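Local coordinates for putative regulator (Escherichia coli O6, PDB 3HFI), which is a putative transcriptional regulator whose UTRA domain probably senses a small effector molecule and pairs the subunits, at residues A[90-95]-A[101-106]; A[59-62]-A[66-69]; A[34-39]-A[44-49]; A[51-56]-A[79-84]. All blocks are in the same frame, centred on the assembly; numbering follows the deposited sequence.

Contact 1. Residues A[90-95]-A[101-106]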
loop_
_atom_site.group_PDB
_atom_site.type_symbol
_atom_site.label_atom_id
_atom_site.label_comp_id
_atom_site.label_asym_id
_atom_site.label_seq_id
_atom_site.Cartn_x
_atom_site.Cartn_y
_atom_site.Cartn_z
ATOM N N ASN A 90 -7.692 -16.447 0.625
ATOM C CA ASN A 90 -6.984 -15.166 0.453
ATOM C C ASN A 90 -5.529 -15.278 0.940
ATOM O O ASN A 90 -5.251 -15.900 1.978
ATOM C CB ASN A 90 -7.703 -14.057 1.220
ATOM C CG ASN A 90 -9.137 -13.885 0.785
ATOM O OD1 ASN A 90 -10.061 -13.884 1.617
ATOM N ND2 ASN A 90 -9.342 -13.756 -0.526
ATOM N N LEU A 91 -4.613 -14.670 0.197
ATOM C CA LEU A 91 -3.199 -14.947 0.407
ATOM C C LEU A 91 -2.730 -14.484 1.772
ATOM O O LEU A 91 -2.229 -15.282 2.533
ATOM C CB LEU A 91 -2.342 -14.283 -0.679
ATOM C CG LEU A 91 -0.855 -14.421 -0.520
ATOM C CD1 LEU A 91 -0.392 -15.915 -0.370
ATOM C CD2 LEU A 91 -0.203 -13.759 -1.705
ATOM N N PHE A 92 -2.924 -13.208 2.086
ATOM C CA PHE A 92 -2.334 -12.643 3.276
ATOM C C PHE A 92 -2.977 -13.094 4.599
ATOM O O PHE A 92 -2.251 -13.437 5.539
ATOM C CB PHE A 92 -2.170 -11.152 3.116
ATOM C CG PHE A 92 -1.139 -10.810 2.081
ATOM C CD1 PHE A 92 0.219 -10.908 2.373
ATOM C CD2 PHE A 92 -1.507 -10.491 0.788
ATOM C CE1 PHE A 92 1.190 -10.649 1.407
ATOM C CE2 PHE A 92 -0.516 -10.200 -0.186
ATOM C CZ PHE A 92 0.820 -10.285 0.140
ATOM N N PRO A 93 -4.309 -13.207 4.644
ATOM C CA PRO A 93 -4.933 -13.878 5.773
ATOM C C PRO A 93 -4.389 -15.258 5.999
ATOM O O PRO A 93 -4.208 -15.653 7.145
ATOM C CB PRO A 93 -6.401 -13.959 5.355
ATOM C CG PRO A 93 -6.596 -12.700 4.512
ATOM C CD PRO A 93 -5.302 -12.629 3.729
ATOM N N THR A 94 -4.087 -15.983 4.916
ATOM C CA THR A 94 -3.583 -17.333 5.043
ATOM C C THR A 94 -2.147 -17.374 5.576
ATOM O O THR A 94 -1.790 -18.262 6.351
ATOM C CB THR A 94 -3.679 -18.109 3.693
ATOM O OG1 THR A 94 -5.039 -18.109 3.212
ATOM C CG2 THR A 94 -3.226 -19.547 3.845
ATOM N N ILE A 95 -1.318 -16.451 5.126
ATOM C CA ILE A 95 0.042 -16.270 5.639
ATOM C C ILE A 95 -0.066 -16.063 7.155
ATOM O O ILE A 95 0.620 -16.731 7.924
ATOM C CB ILE A 95 0.732 -15.099 4.878
ATOM C CG1 ILE A 95 1.071 -15.559 3.438
ATOM C CG2 ILE A 95 1.953 -14.551 5.616
ATOM C CD1 ILE A 95 1.710 -14.460 2.524
ATOM N N ARG A 101 1.474 -15.227 12.953
ATOM C CA ARG A 101 2.147 -13.941 13.074
ATOM C C ARG A 101 1.283 -12.889 12.379
ATOM O O ARG A 101 0.612 -13.229 11.423
ATOM C CB ARG A 101 3.505 -13.988 12.409
ATOM C CG ARG A 101 4.490 -14.865 13.099
ATOM C CD ARG A 101 5.867 -14.907 12.352
ATOM N NE ARG A 101 6.802 -15.875 12.980
ATOM C CZ ARG A 101 7.718 -15.554 13.881
ATOM N NH1 ARG A 101 7.812 -14.300 14.303
ATOM N NH2 ARG A 101 8.512 -16.485 14.404
ATOM N N LYS A 102 1.304 -11.633 12.837
ATOM C CA LYS A 102 0.628 -10.554 12.159
ATOM C C LYS A 102 1.610 -9.873 11.236
ATOM O O LYS A 102 2.772 -9.734 11.552
ATOM C CB LYS A 102 0.019 -9.540 13.174
ATOM C CG LYS A 102 -1.206 -10.135 13.934
ATOM C CD LYS A 102 -1.320 -9.746 15.421
ATOM C CE LYS A 102 -1.789 -10.970 16.346
ATOM N NZ LYS A 102 -1.979 -10.757 17.900
ATOM N N ILE A 103 1.115 -9.447 10.083
ATOM C CA ILE A 103 1.802 -8.503 9.204
ATOM C C ILE A 103 1.770 -7.097 9.754
ATOM O O ILE A 103 0.709 -6.546 9.996
ATOM C CB ILE A 103 1.201 -8.566 7.789
ATOM C CG1 ILE A 103 1.509 -9.969 7.202
ATOM C CG2 ILE A 103 1.747 -7.425 6.898
ATOM C CD1 ILE A 103 0.771 -10.233 5.932
ATOM N N ARG A 104 2.953 -6.539 9.998
ATOM C CA ARG A 104 3.120 -5.280 10.612
ATOM C C ARG A 104 3.733 -4.171 9.789
ATOM O O ARG A 104 3.562 -3.016 10.190
ATOM C CB ARG A 104 3.950 -5.417 11.877
ATOM C CG ARG A 104 3.358 -6.445 12.855
ATOM C CD ARG A 104 4.105 -6.410 14.162
ATOM N NE ARG A 104 3.669 -7.523 14.984
ATOM C CZ ARG A 104 2.703 -7.467 15.877
ATOM N NH1 ARG A 104 2.072 -6.306 16.126
ATOM N NH2 ARG A 104 2.385 -8.580 16.569
ATOM N N TYR A 105 4.415 -4.500 8.694
ATOM C CA TYR A 105 5.035 -3.516 7.815
ATOM C C TYR A 105 5.063 -3.944 6.382
ATOM O O TYR A 105 5.135 -5.147 6.054
ATOM C CB TYR A 105 6.513 -3.195 8.133
ATOM C CG TYR A 105 6.811 -2.929 9.572
ATOM C CD1 TYR A 105 6.922 -1.599 10.053
ATOM C CD2 TYR A 105 7.021 -3.971 10.466
ATOM C CE1 TYR A 105 7.198 -1.338 11.407
ATOM C CE2 TYR A 105 7.318 -3.713 11.808
ATOM C CZ TYR A 105 7.392 -2.403 12.263
ATOM O OH TYR A 105 7.659 -2.148 13.595
ATOM N N SER A 106 5.159 -2.922 5.552
ATOM C CA SER A 106 5.112 -2.967 4.103
ATOM C C SER A 106 6.050 -1.874 3.604
ATOM O O SER A 106 6.006 -0.765 4.142
ATOM C CB SER A 106 3.744 -2.422 3.671
ATOM O OG SER A 106 3.316 -3.310 2.815
#
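I103 reaches out of the turn that leads into strand 105-114 and sets its CD1 methyl against F92 and, more loosely, I95, residues of helix 91-99. The touching groups are all apolar. I103 CD1 lies 3.7 Å from F92 CD1, approaching the ring obliquely, and the two side chains cross at about a right angle; the same methyl is 4.2 Å from F92 CB. The fit to I95 is slacker, 4.5 Å between I95 CG2 and I103 CD1. With chi2 extended at 170°, I103 carries its delta methyl across to the helix. L91 CG sits 4.2 Å above the centre of one face of the F92 ring.

Polar bonds run within the segments or to neighbours. In the first helical turn N90 O accepts both T94 N and T94 OG1, from opposite faces of its carbonyl plane, T94 OG1 to N90 O being short, 2.5 Å. I103 N is hydrogen-bonded to E96 OE2 of the same helix, and R104 and Y105 both face F139 in a classic beta bulge at the start of strand 105-114.

L160 of the second subunit packs on F92, I103 and S106, and Y105 and S106 pair antiparallel with a strand of that subunit. The chemistry is therefore that of a small, buried hydrophobic contact, which relies on shape rather than directed bonds and borders the dimer interface.

Contact 2. Residues A[59-62]-A[66-69]; sequences RSIG and AMLI
R59 and M67 meet as an antiparallel hydrogen-bonded pair, their side chains side by side on one face of the sheet. R59 N gives a nearly straight bond to M67 O, 2.8 Å long with an N-H...O angle of 174°. R59 O in turn accepts two donors in its carbonyl plane, M67 N at 3.0 Å and A66 N, the latter more bent at 137°. Above this backbone M67 CG rests 3.7 Å from R59 CB, while M67 CE reaches R59 CD at 3.9 Å. The methionine stands between its backbone N and carbonyl carbon (chi1 60°), and the bend at chi3 brings its methyl alongside R59 CD.

Farther along, I69 CD1 lies over one face of the R59 guanidinium, 4.0 Å from R59 NH1, which the bend at chi3 of R59 brings there. In the next layer R59 packs on T26 of strand 26-35, S60 shares a backbone bond with T25, and I69 is bonded through its backbone to R57. With A66 and M67 both facing R59, the arrangement is a classic beta bulge near the turn end of the hairpin 51-60/65-73 of the UTRA domain.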
loop_
_atom_site.group_PDB
_atom_site.type_symbol
_atom_site.label_atom_id
_atom_site.label_comp_id
_atom_site.label_asym_id
_atom_site.label_seq_id
_atom_site.Cartn_x
_atom_site.Cartn_y
_atom_site.Cartn_z
ATOM N N ARG A 59 -5.812 -9.965 -10.888
ATOM C CA ARG A 59 -6.880 -9.360 -10.132
ATOM C C ARG A 59 -7.703 -8.570 -11.091
ATOM O O ARG A 59 -7.159 -7.729 -11.796
ATOM C CB ARG A 59 -6.352 -8.427 -9.091
ATOM C CG ARG A 59 -7.414 -7.476 -8.603
ATOM C CD ARG A 59 -7.068 -7.017 -7.214
ATOM N NE ARG A 59 -6.903 -8.202 -6.379
ATOM C CZ ARG A 59 -6.163 -8.257 -5.281
ATOM N NH1 ARG A 59 -5.494 -7.186 -4.848
ATOM N NH2 ARG A 59 -6.083 -9.396 -4.607
ATOM N N SER A 60 -9.004 -8.850 -11.127
ATOM C CA SER A 60 -9.930 -8.062 -11.934
ATOM C C SER A 60 -10.971 -7.351 -11.055
ATOM O O SER A 60 -11.460 -7.869 -10.034
ATOM C CB SER A 60 -10.562 -8.904 -13.052
ATOM O OG SER A 60 -10.994 -10.161 -12.584
ATOM N N ILE A 61 -11.271 -6.129 -11.472
ATOM C CA ILE A 61 -12.122 -5.214 -10.716
ATOM C C ILE A 61 -13.373 -4.941 -11.548
ATOM O O ILE A 61 -13.337 -4.188 -12.529
ATOM C CB ILE A 61 -11.324 -3.922 -10.284
ATOM C CG1 ILE A 61 -10.372 -4.294 -9.115
ATOM C CG2 ILE A 61 -12.268 -2.778 -9.894
ATOM C CD1 ILE A 61 -9.027 -3.536 -9.068
ATOM N N GLY A 62 -14.454 -5.633 -11.178
ATOM C CA GLY A 62 -15.746 -5.501 -11.862
ATOM C C GLY A 62 -15.819 -6.223 -13.199
ATOM O O GLY A 62 -16.641 -5.866 -14.064
ATOM N N ALA A 66 -7.545 -5.595 -13.585
ATOM C CA ALA A 66 -6.863 -4.486 -12.911
ATOM C C ALA A 66 -5.342 -4.693 -12.904
ATOM O O ALA A 66 -4.612 -3.876 -13.462
ATOM C CB ALA A 66 -7.375 -4.322 -11.468
ATOM N N MET A 67 -4.868 -5.780 -12.299
ATOM C CA MET A 67 -3.455 -5.930 -12.114
ATOM C C MET A 67 -3.005 -7.378 -12.109
ATOM O O MET A 67 -3.783 -8.287 -11.813
ATOM C CB MET A 67 -3.052 -5.283 -10.794
ATOM C CG MET A 67 -3.728 -5.869 -9.586
ATOM S SD MET A 67 -3.605 -4.811 -8.089
ATOM C CE MET A 67 -5.101 -3.870 -8.288
ATOM N N LEU A 68 -1.730 -7.563 -12.437
ATOM C CA LEU A 68 -1.049 -8.856 -12.383
ATOM C C LEU A 68 -0.082 -8.827 -11.202
ATOM O O LEU A 68 0.718 -7.913 -11.078
ATOM C CB LEU A 68 -0.347 -9.111 -13.720
ATOM C CG LEU A 68 0.422 -10.412 -13.905
ATOM C CD1 LEU A 68 -0.503 -11.631 -13.982
ATOM C CD2 LEU A 68 1.187 -10.200 -15.188
ATOM N N ILE A 69 -0.202 -9.808 -10.311
ATOM C CA ILE A 69 0.564 -9.877 -9.092
ATOM C C ILE A 69 1.402 -11.135 -9.112
ATOM O O ILE A 69 0.867 -12.233 -9.340
ATOM C CB ILE A 69 -0.345 -9.913 -7.853
ATOM C CG1 ILE A 69 -1.411 -8.794 -7.949
ATOM C CG2 ILE A 69 0.533 -9.826 -6.571
ATOM C CD1 ILE A 69 -2.425 -8.782 -6.811
#

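Contact 3. Residues A[34-39]-A[44-49]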
loop_
_atom_site.group_PDB
_atom_site.type_symbol
_atom_site.label_atom_id
_atom_site.label_comp_id
_atom_site.label_asym_id
_atom_site.label_seq_id
_atom_site.Cartn_x
_atom_site.Cartn_y
_atom_site.Cartn_z
ATOM N N GLU A 34 10.337 -22.403 -6.292
ATOM C CA GLU A 34 11.559 -22.188 -7.039
ATOM C C GLU A 34 12.665 -21.725 -6.079
ATOM O O GLU A 34 12.356 -21.163 -5.044
ATOM C CB GLU A 34 11.316 -21.107 -8.115
ATOM C CG GLU A 34 10.917 -19.768 -7.497
ATOM C CD GLU A 34 10.736 -18.574 -8.541
ATOM O OE1 GLU A 34 10.428 -18.830 -9.726
ATOM O OE2 GLU A 34 10.902 -17.389 -8.119
ATOM N N PRO A 35 13.943 -21.930 -6.460
ATOM C CA PRO A 35 15.022 -21.393 -5.645
ATOM C C PRO A 35 14.997 -19.872 -5.684
ATOM O O PRO A 35 14.820 -19.301 -6.757
ATOM C CB PRO A 35 16.307 -21.955 -6.279
ATOM C CG PRO A 35 15.846 -23.077 -7.191
ATOM C CD PRO A 35 14.427 -22.687 -7.637
ATOM N N ALA A 36 15.098 -19.216 -4.526
ATOM C CA ALA A 36 15.212 -17.746 -4.472
ATOM C C ALA A 36 16.464 -17.273 -5.200
ATOM O O ALA A 36 17.578 -17.771 -4.940
ATOM C CB ALA A 36 15.230 -17.278 -3.084
ATOM N N ASN A 37 16.309 -16.355 -6.162
ATOM C CA ASN A 37 17.518 -15.799 -6.804
ATOM C C ASN A 37 18.149 -14.798 -5.868
ATOM O O ASN A 37 17.590 -14.520 -4.803
ATOM C CB ASN A 37 17.265 -15.219 -8.206
ATOM C CG ASN A 37 16.444 -13.948 -8.192
ATOM O OD1 ASN A 37 16.470 -13.169 -7.257
ATOM N ND2 ASN A 37 15.699 -13.743 -9.280
ATOM N N ARG A 38 19.339 -14.326 -6.202
ATOM C CA ARG A 38 20.089 -13.505 -5.275
ATOM C C ARG A 38 19.293 -12.268 -4.890
ATOM O O ARG A 38 19.257 -11.870 -3.709
ATOM C CB ARG A 38 21.443 -13.077 -5.846
ATOM C CG ARG A 38 22.530 -14.146 -5.754
ATOM C CD ARG A 38 23.755 -13.774 -6.614
ATOM N NE ARG A 38 23.307 -13.623 -8.009
ATOM C CZ ARG A 38 23.353 -14.575 -8.952
ATOM N NH1 ARG A 38 23.898 -15.771 -8.701
ATOM N NH2 ARG A 38 22.868 -14.320 -10.179
ATOM N N TYR A 39 18.636 -11.644 -5.860
ATOM C CA TYR A 39 17.904 -10.376 -5.543
ATOM C C TYR A 39 16.762 -10.642 -4.617
ATOM O O TYR A 39 16.585 -9.972 -3.627
ATOM C CB TYR A 39 17.382 -9.771 -6.828
ATOM C CG TYR A 39 16.637 -8.476 -6.638
ATOM C CD1 TYR A 39 17.323 -7.321 -6.228
ATOM C CD2 TYR A 39 15.261 -8.396 -6.907
ATOM C CE1 TYR A 39 16.667 -6.112 -6.089
ATOM C CE2 TYR A 39 14.580 -7.168 -6.765
ATOM C CZ TYR A 39 15.302 -6.033 -6.348
ATOM O OH TYR A 39 14.690 -4.803 -6.161
ATOM N N LEU A 44 14.150 -10.901 0.868
ATOM C CA LEU A 44 13.500 -11.690 1.897
ATOM C C LEU A 44 14.428 -12.050 3.067
ATOM O O LEU A 44 14.007 -12.648 4.047
ATOM C CB LEU A 44 12.939 -12.944 1.274
ATOM C CG LEU A 44 11.657 -12.866 0.425
ATOM C CD1 LEU A 44 11.375 -14.218 -0.205
ATOM C CD2 LEU A 44 10.475 -12.421 1.275
ATOM N N ARG A 45 15.690 -11.661 2.986
ATOM C CA ARG A 45 16.699 -12.028 3.979
ATOM C C ARG A 45 16.789 -13.513 4.201
ATOM O O ARG A 45 16.727 -13.997 5.329
ATOM C CB ARG A 45 16.478 -11.253 5.280
ATOM C CG ARG A 45 16.390 -9.774 4.960
ATOM C CD ARG A 45 16.328 -8.826 6.131
ATOM N NE ARG A 45 15.787 -7.555 5.620
ATOM C CZ ARG A 45 15.389 -6.507 6.354
ATOM N NH1 ARG A 45 15.482 -6.522 7.698
ATOM N NH2 ARG A 45 14.925 -5.409 5.713
ATOM N N ILE A 46 16.928 -14.248 3.103
ATOM C CA ILE A 46 17.122 -15.694 3.152
ATOM C C ILE A 46 18.365 -16.033 2.338
ATOM O O ILE A 46 18.878 -15.187 1.628
ATOM C CB ILE A 46 15.887 -16.472 2.650
ATOM C CG1 ILE A 46 15.561 -16.140 1.200
ATOM C CG2 ILE A 46 14.687 -16.200 3.556
ATOM C CD1 ILE A 46 14.340 -16.988 0.643
ATOM N N THR A 47 18.819 -17.293 2.425
ATOM C CA THR A 47 19.997 -17.753 1.695
ATOM C C THR A 47 19.605 -17.889 0.228
ATOM O O THR A 47 18.595 -18.486 -0.091
ATOM C CB THR A 47 20.513 -19.047 2.285
ATOM O OG1 THR A 47 20.714 -18.843 3.692
ATOM C CG2 THR A 47 21.822 -19.524 1.628
ATOM N N PRO A 48 20.386 -17.300 -0.672
ATOM C CA PRO A 48 20.192 -17.552 -2.080
ATOM C C PRO A 48 20.041 -19.044 -2.319
ATOM O O PRO A 48 20.808 -19.883 -1.775
ATOM C CB PRO A 48 21.508 -17.092 -2.704
ATOM C CG PRO A 48 21.982 -15.896 -1.718
ATOM C CD PRO A 48 21.489 -16.345 -0.369
ATOM N N GLY A 49 19.076 -19.379 -3.164
ATOM C CA GLY A 49 18.801 -20.788 -3.511
ATOM C C GLY A 49 17.729 -21.489 -2.658
ATOM O O GLY A 49 17.256 -22.619 -2.988
#
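A36 and G49 join the two ends of a strand-helix-loop connection, in which strand 26-35 passes into helix 38-44 and the chain returns toward strand 51-60. Their link is a backbone hydrogen bond, G49 N to A36 O, 2.8 Å long with an N-H...O angle of 157° and the donor in the carbonyl plane. A36 is the buried member of the contact. Its CB points toward the returning loop and meets I46 CD1 at 3.8 Å. I46 holds CG1 between its backbone N and carbonyl carbon (chi1 61°) and extends from there, which delivers the delta methyl to the alanine. A41 of the intervening helix packs on A36, I46 and P48.

G49 takes a positive phi, 93°, a backbone conformation suited to a residue without a side chain. Its own carbonyl turns to the strand end, with G49 O 3.5 Å from P35 CB. P48, just before it, contributes its ring to the outer side, where P48 CB stands 4.4 Å from R38 CG; the rest of the arginine leads away.

The helix between the segments is finished at both ends. R45, at positive phi, closes it in a Schellman motif with two bonds back into the last turn. At its start N37 occupies the N-cap position, and N37 OD1 accepts a hydrogen bond from V40 N.

Contact 4. Residues A[51-56]-A[79-84]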
loop_
_atom_site.group_PDB
_atom_site.type_symbol
_atom_site.label_atom_id
_atom_site.label_comp_id
_atom_site.label_asym_id
_atom_site.label_seq_id
_atom_site.Cartn_x
_atom_site.Cartn_y
_atom_site.Cartn_z
ATOM N N ASP A 51 14.293 -22.582 -1.359
ATOM C CA ASP A 51 13.012 -22.684 -2.045
ATOM C C ASP A 51 11.999 -21.699 -1.516
ATOM O O ASP A 51 11.904 -21.438 -0.316
ATOM C CB ASP A 51 12.481 -24.118 -1.965
ATOM C CG ASP A 51 13.103 -25.038 -2.976
ATOM O OD1 ASP A 51 13.757 -24.582 -3.940
ATOM O OD2 ASP A 51 12.869 -26.251 -2.870
ATOM N N ILE A 52 11.344 -20.998 -2.428
ATOM C CA ILE A 52 10.253 -20.127 -2.084
ATOM C C ILE A 52 9.084 -20.510 -2.939
ATOM O O ILE A 52 9.244 -21.239 -3.955
ATOM C CB ILE A 52 10.637 -18.628 -2.233
ATOM C CG1 ILE A 52 11.118 -18.248 -3.677
ATOM C CG2 ILE A 52 11.669 -18.233 -1.148
ATOM C CD1 ILE A 52 9.980 -17.983 -4.701
ATOM N N LEU A 53 7.894 -20.071 -2.537
ATOM C CA LEU A 53 6.671 -20.249 -3.343
ATOM C C LEU A 53 6.399 -19.020 -4.261
ATOM O O LEU A 53 6.352 -17.881 -3.788
ATOM C CB LEU A 53 5.455 -20.480 -2.420
ATOM C CG LEU A 53 4.059 -20.639 -3.060
ATOM C CD1 LEU A 53 4.092 -21.858 -3.964
ATOM C CD2 LEU A 53 2.982 -20.748 -1.958
ATOM N N TYR A 54 6.265 -19.241 -5.565
ATOM C CA TYR A 54 5.971 -18.201 -6.487
ATOM C C TYR A 54 4.481 -18.354 -6.828
ATOM O O TYR A 54 4.043 -19.441 -7.081
ATOM C CB TYR A 54 6.779 -18.376 -7.741
ATOM C CG TYR A 54 6.305 -17.531 -8.905
ATOM C CD1 TYR A 54 6.819 -16.246 -9.118
ATOM C CD2 TYR A 54 5.388 -18.019 -9.809
ATOM C CE1 TYR A 54 6.431 -15.478 -10.193
ATOM C CE2 TYR A 54 4.970 -17.235 -10.920
ATOM C CZ TYR A 54 5.510 -15.968 -11.091
ATOM O OH TYR A 54 5.081 -15.150 -12.132
ATOM N N LEU A 55 3.707 -17.269 -6.769
ATOM C CA LEU A 55 2.291 -17.273 -7.125
ATOM C C LEU A 55 2.062 -16.162 -8.108
ATOM O O LEU A 55 2.439 -15.012 -7.843
ATOM C CB LEU A 55 1.474 -16.962 -5.896
ATOM C CG LEU A 55 0.515 -17.846 -5.206
ATOM C CD1 LEU A 55 1.036 -19.304 -5.045
ATOM C CD2 LEU A 55 0.137 -17.149 -3.877
ATOM N N GLU A 56 1.412 -16.466 -9.217
ATOM C CA GLU A 56 0.989 -15.430 -10.144
ATOM C C GLU A 56 -0.532 -15.338 -10.121
ATOM O O GLU A 56 -1.230 -16.353 -10.341
ATOM C CB GLU A 56 1.473 -15.784 -11.555
ATOM C CG GLU A 56 1.388 -14.689 -12.586
ATOM C CD GLU A 56 2.008 -15.148 -13.951
ATOM O OE1 GLU A 56 1.882 -16.336 -14.347
ATOM O OE2 GLU A 56 2.640 -14.304 -14.626
ATOM N N PRO A 79 4.380 -22.997 7.468
ATOM C CA PRO A 79 4.103 -24.423 7.329
ATOM C C PRO A 79 2.698 -24.605 6.772
ATOM O O PRO A 79 1.732 -24.114 7.391
ATOM C CB PRO A 79 4.227 -24.962 8.766
ATOM C CG PRO A 79 5.120 -23.949 9.481
ATOM C CD PRO A 79 4.757 -22.644 8.858
ATOM N N GLY A 80 2.637 -25.212 5.563
ATOM C CA GLY A 80 1.376 -25.638 4.926
ATOM C C GLY A 80 0.939 -24.825 3.721
ATOM O O GLY A 80 -0.010 -25.226 3.010
ATOM N N ILE A 81 1.623 -23.700 3.481
ATOM C CA ILE A 81 1.152 -22.704 2.514
ATOM C C ILE A 81 1.164 -23.273 1.095
ATOM O O ILE A 81 0.383 -22.848 0.219
ATOM C CB ILE A 81 2.044 -21.407 2.560
ATOM C CG1 ILE A 81 1.455 -20.280 1.688
ATOM C CG2 ILE A 81 3.528 -21.728 2.158
ATOM C CD1 ILE A 81 0.751 -19.121 2.422
ATOM N N VAL A 82 2.092 -24.190 0.857
ATOM C CA VAL A 82 2.216 -24.759 -0.465
ATOM C C VAL A 82 0.975 -25.611 -0.806
ATOM O O VAL A 82 0.721 -25.821 -1.982
ATOM C CB VAL A 82 3.525 -25.613 -0.681
ATOM C CG1 VAL A 82 4.758 -24.748 -0.490
ATOM C CG2 VAL A 82 3.528 -26.805 0.203
ATOM N N GLU A 83 0.201 -26.049 0.195
ATOM C CA GLU A 83 -0.951 -26.907 -0.048
ATOM C C GLU A 83 -2.227 -26.133 -0.248
ATOM O O GLU A 83 -3.235 -26.737 -0.575
ATOM C CB GLU A 83 -1.145 -27.875 1.097
ATOM C CG GLU A 83 -0.064 -28.949 1.154
ATOM C CD GLU A 83 0.345 -29.296 2.597
ATOM O OE1 GLU A 83 1.558 -29.154 2.954
ATOM O OE2 GLU A 83 -0.557 -29.706 3.371
ATOM N N ILE A 84 -2.206 -24.820 -0.077
ATOM C CA ILE A 84 -3.429 -24.000 -0.175
ATOM C C ILE A 84 -3.875 -23.804 -1.651
ATOM O O ILE A 84 -3.053 -23.749 -2.546
ATOM C CB ILE A 84 -3.234 -22.586 0.556
ATOM C CG1 ILE A 84 -2.832 -22.772 2.032
ATOM C CG2 ILE A 84 -4.477 -21.721 0.519
ATOM C CD1 ILE A 84 -3.790 -23.595 2.842
#
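The connection between strand 65-73 and helix 91-99 contains a short 3-10 turn, residues 81-83, and this turn packs over strand 51-60 of the antiparallel sheet. L53 makes the contact from the strand. Its CD2 methyl lies 4.0 Å from I81 CG1, and the two side chains cross obliquely; the same methyl is 4.0 Å from I81 O and 4.3 Å from V82 CA. One branch of the leucine thus meets both the isoleucine side chain and the backbone of the turn. L53 has CG opposite its backbone N (chi1 178°), a setting that extends the branched end from the strand toward the turn. In I81 it is CG1 that stands opposite the backbone N, at chi1 -172°, which turns this carbon to L53 CD2.

The turn keeps its shape through backbone bonds of its own, E83 N to G80 O at 2.9 Å and I84 N to I81 O at 3.3 Å.

L53 belongs to the sheet face on which helix 91-99 packs in this UTRA domain: L55, two residues on along the strand, packs on L91, while I81 also touches I95 and L98 of that helix. I75 lies against both L53 and I81, and F86 against I81. On the strand itself, the alternate residue Y54 hydrogen-bonds through its OH to E70 OE2 and makes a cation-pi contact with R32. The outer flank of the turn is formed by the exposed V82, whose CG1 is 4.6 Å from L53 CD2.

In the fold
Along the chain contact 3 closes first; contact 2 is then nested inside the loop closed by contact 4, and contact 1 comes last. All four reach one antiparallel sheet. Contacts 2 and 4 share strand 51-60, with centres about 21 Å apart, and contact 3 joins contact 4 through the neighbouring strand 26-35. Contacts 1 and 4, centres about 14 Å apart, merge into one apolar layer where I95 and T94 meet I81 and I84. Contacts 2 and 3, about 27 Å apart between centres, lie on opposite sides of the chain's centre. The sheet thus links a hairpin end, a helical connection and a core bordering the second subunit.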